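PDB 4OEN: second substrate binding domain of putative amino acid ABC transporter from Streptococcus pneumoniae, which probably binds an amino acid outside the cell and delivers it to the membrane part of an ABC transporter. Local coordinates for residues P49-A54 with D64-G69. Residues are numbered along the deposited sequence; the frame is centred on the assembly and turned at random.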
ATOM      1  N   PRO A  49      -9.387  10.920 -10.310  1.00 14.66           N
ATOM      2  CA  PRO A  49     -10.846  10.753 -10.364  1.00 16.14           C
ATOM      3  C   PRO A  49     -11.362   9.672  -9.419  1.00 16.22           C
ATOM      4  O   PRO A  49     -12.572   9.499  -9.307  1.00 20.95           O
ATOM      5  CB  PRO A  49     -11.087  10.359 -11.820  1.00 16.51           C
ATOM      6  CG  PRO A  49      -9.865   9.581 -12.186  1.00 15.95           C
ATOM      7  CD  PRO A  49      -8.724  10.273 -11.459  1.00 17.03           C
ATOM      8  N   GLY A  50     -10.457   8.971  -8.743  1.00 15.79           N
ATOM      9  CA  GLY A  50     -10.840   7.851  -7.909  1.00 16.26           C
ATOM     10  C   GLY A  50     -10.430   6.557  -8.586  1.00 19.69           C
ATOM     11  O   GLY A  50     -10.296   6.514  -9.803  1.00 18.24           O
ATOM     12  N   PHE A  51     -10.269   5.500  -7.796  1.00 15.38           N
ATOM     13  CA  PHE A  51      -9.708   4.239  -8.284  1.00 14.60           C
ATOM     14  C   PHE A  51     -10.567   3.608  -9.372  1.00 17.68           C
ATOM     15  O   PHE A  51     -10.071   3.283 -10.442  1.00 19.82           O
ATOM     16  CB  PHE A  51      -9.533   3.261  -7.123  1.00 16.21           C
ATOM     17  CG  PHE A  51      -8.840   1.975  -7.507  1.00 15.56           C
ATOM     18  CD1 PHE A  51      -7.519   1.972  -7.909  1.00 24.96           C
ATOM     19  CD2 PHE A  51      -9.512   0.774  -7.448  1.00 18.61           C
ATOM     20  CE1 PHE A  51      -6.886   0.778  -8.259  1.00 26.54           C
ATOM     21  CE2 PHE A  51      -8.890  -0.415  -7.792  1.00 21.48           C
ATOM     22  CZ  PHE A  51      -7.576  -0.416  -8.196  1.00 20.73           C
ATOM     23  N   ASP A  52     -11.851   3.428  -9.092  1.00 18.32           N
ATOM     24  CA  ASP A  52     -12.756   2.838 -10.075  1.00 21.35           C
ATOM     25  C   ASP A  52     -12.861   3.674 -11.346  1.00 19.37           C
ATOM     26  O   ASP A  52     -12.887   3.128 -12.450  1.00 20.17           O
ATOM     27  CB  ASP A  52     -14.134   2.640  -9.467  1.00 20.50           C
ATOM     28  CG  ASP A  52     -14.162   1.507  -8.465  1.00 31.67           C
ATOM     29  OD1 ASP A  52     -13.182   0.729  -8.423  1.00 32.13           O
ATOM     30  OD2 ASP A  52     -15.168   1.382  -7.735  1.00 40.18           O
ATOM     31  N   ALA A  53     -12.909   4.995 -11.190  1.00 18.05           N
ATOM     32  CA  ALA A  53     -13.000   5.900 -12.336  1.00 18.37           C
ATOM     33  C   ALA A  53     -11.701   5.877 -13.147  1.00 17.04           C
ATOM     34  O   ALA A  53     -11.732   5.986 -14.377  1.00 19.46           O
ATOM     35  CB  ALA A  53     -13.318   7.308 -11.879  1.00 24.25           C
ATOM     36  N   ALA A  54     -10.577   5.736 -12.449  1.00 16.18           N
ATOM     37  CA  ALA A  54      -9.263   5.589 -13.087  1.00 15.52           C
ATOM     38  C   ALA A  54      -9.194   4.304 -13.919  1.00 20.49           C
ATOM     39  O   ALA A  54      -8.693   4.298 -15.047  1.00 17.28           O
ATOM     40  CB  ALA A  54      -8.157   5.608 -12.039  1.00 18.26           C
ATOM     41  N   ASP A  64      -3.968   6.874 -20.114  1.00 19.69           N
ATOM     42  CA  ASP A  64      -2.970   5.946 -20.612  1.00 21.46           C
ATOM     43  C   ASP A  64      -2.506   4.950 -19.559  1.00 17.31           C
ATOM     44  O   ASP A  64      -2.219   3.797 -19.880  1.00 20.97           O
ATOM     45  CB  ASP A  64      -1.791   6.723 -21.181  1.00 19.74           C
ATOM     46  CG  ASP A  64      -2.214   7.644 -22.310  1.00 25.62           C
ATOM     47  OD1 ASP A  64      -2.630   7.128 -23.369  1.00 33.60           O
ATOM     48  OD2 ASP A  64      -2.150   8.880 -22.141  1.00 29.13           O
ATOM     49  N   GLY A  65      -2.441   5.377 -18.305  1.00 14.70           N
ATOM     50  CA  GLY A  65      -1.949   4.499 -17.262  1.00 14.02           C
ATOM     51  C   GLY A  65      -2.632   4.793 -15.955  1.00 13.02           C
ATOM     52  O   GLY A  65      -3.267   5.838 -15.810  1.00 16.76           O
ATOM     53  N   ILE A  66      -2.541   3.841 -15.037  1.00 12.62           N
ATOM     54  CA  ILE A  66      -3.055   4.018 -13.682  1.00 14.70           C
ATOM     55  C   ILE A  66      -1.992   3.678 -12.644  1.00 13.18           C
ATOM     56  O   ILE A  66      -1.262   2.697 -12.779  1.00 17.06           O
ATOM     57  CB  ILE A  66      -4.330   3.170 -13.446  1.00 15.73           C
ATOM     58  CG1 ILE A  66      -4.804   3.301 -11.998  1.00 15.72           C
ATOM     59  CG2 ILE A  66      -4.114   1.702 -13.816  1.00 14.80           C
ATOM     60  CD1 ILE A  66      -6.143   2.611 -11.727  1.00 19.53           C
ATOM     61  N   ILE A  67      -1.875   4.538 -11.637  1.00 12.84           N
ATOM     62  CA  ILE A  67      -1.019   4.241 -10.490  1.00 12.30           C
ATOM     63  C   ILE A  67      -1.825   4.664  -9.274  1.00 13.79           C
ATOM     64  O   ILE A  67      -2.304   5.795  -9.204  1.00 16.81           O
ATOM     65  CB  ILE A  67       0.371   4.949 -10.583  1.00 14.21           C
ATOM     66  CG1 ILE A  67       1.347   4.317  -9.583  1.00 14.48           C
ATOM     67  CG2 ILE A  67       0.269   6.495 -10.462  1.00 15.81           C
ATOM     68  CD1 ILE A  67       2.782   4.910  -9.661  1.00 15.84           C
ATOM     69  N   ALA A  68      -2.046   3.733  -8.352  1.00 14.89           N
ATOM     70  CA  ALA A  68      -2.947   3.991  -7.225  1.00 19.22           C
ATOM     71  C   ALA A  68      -2.862   2.891  -6.185  1.00 17.73           C
ATOM     72  O   ALA A  68      -3.885   2.336  -5.788  1.00 20.70           O
ATOM     73  CB  ALA A  68      -4.411   4.136  -7.720  1.00 17.33           C
ATOM     74  N   GLY A  69      -1.644   2.556  -5.753  1.00 13.59           N
ATOM     75  CA  GLY A  69      -1.453   1.448  -4.831  1.00 16.69           C
ATOM     76  C   GLY A  69      -2.156   0.196  -5.319  1.00 15.58           C
ATOM     77  O   GLY A  69      -2.735  -0.556  -4.530  1.00 17.57           O
TER
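I66 and F51 bury the most surface in this contact, and A54 and A68 complete it. It joins a helix to a strand in one lobe of a type II periplasmic binding protein fold. The first turn of helix 51-60 supplies F51 and A54 to this contact. Strands 44-47 and 65-66 both pair in parallel with strand 5-8, one on each side of it, and helix 51-60 connects them as a beta-alpha-beta crossover. The contact is wholly apolar.

The CD1 methyl of I66 is the central atom. The CG1-CD1 branch of I66 is extended, with both torsions near 180°. This carries CD1 up from the strand to the helix, where it lies 3.6 Å from A54 CB. The same methyl is 4.0 Å from F51 CE1 and approaches the ring obliquely. The side chains of F51 and I66 cross at about a right angle. I55 and V58, further along helix 51-60, also touch I66 and extend the apolar patch.

F51 and A54 stand nearly one helical turn apart. A54 N donates a hydrogen bond to G50 O, 2.8 Å away, which closes the first turn. G50 is the N-cap residue and has a positive phi. A backbone hydrogen bond joins G50 to S9 and ties the helix start to the loop after strand 5-8.

The ring of F51 also touches M70, and a bound acetate lies about 3 Å from the F51 side chain. The acetate probably comes from the crystallisation liquor, but it may mark a pocket. F51 CG lies anti to the backbone N, chi1 -175°, which brings the ring, at the end of the side chain, up to A68 CB. There A68 CB meets the ring at its edge, near its plane, 3.8 Å from F51 CD1.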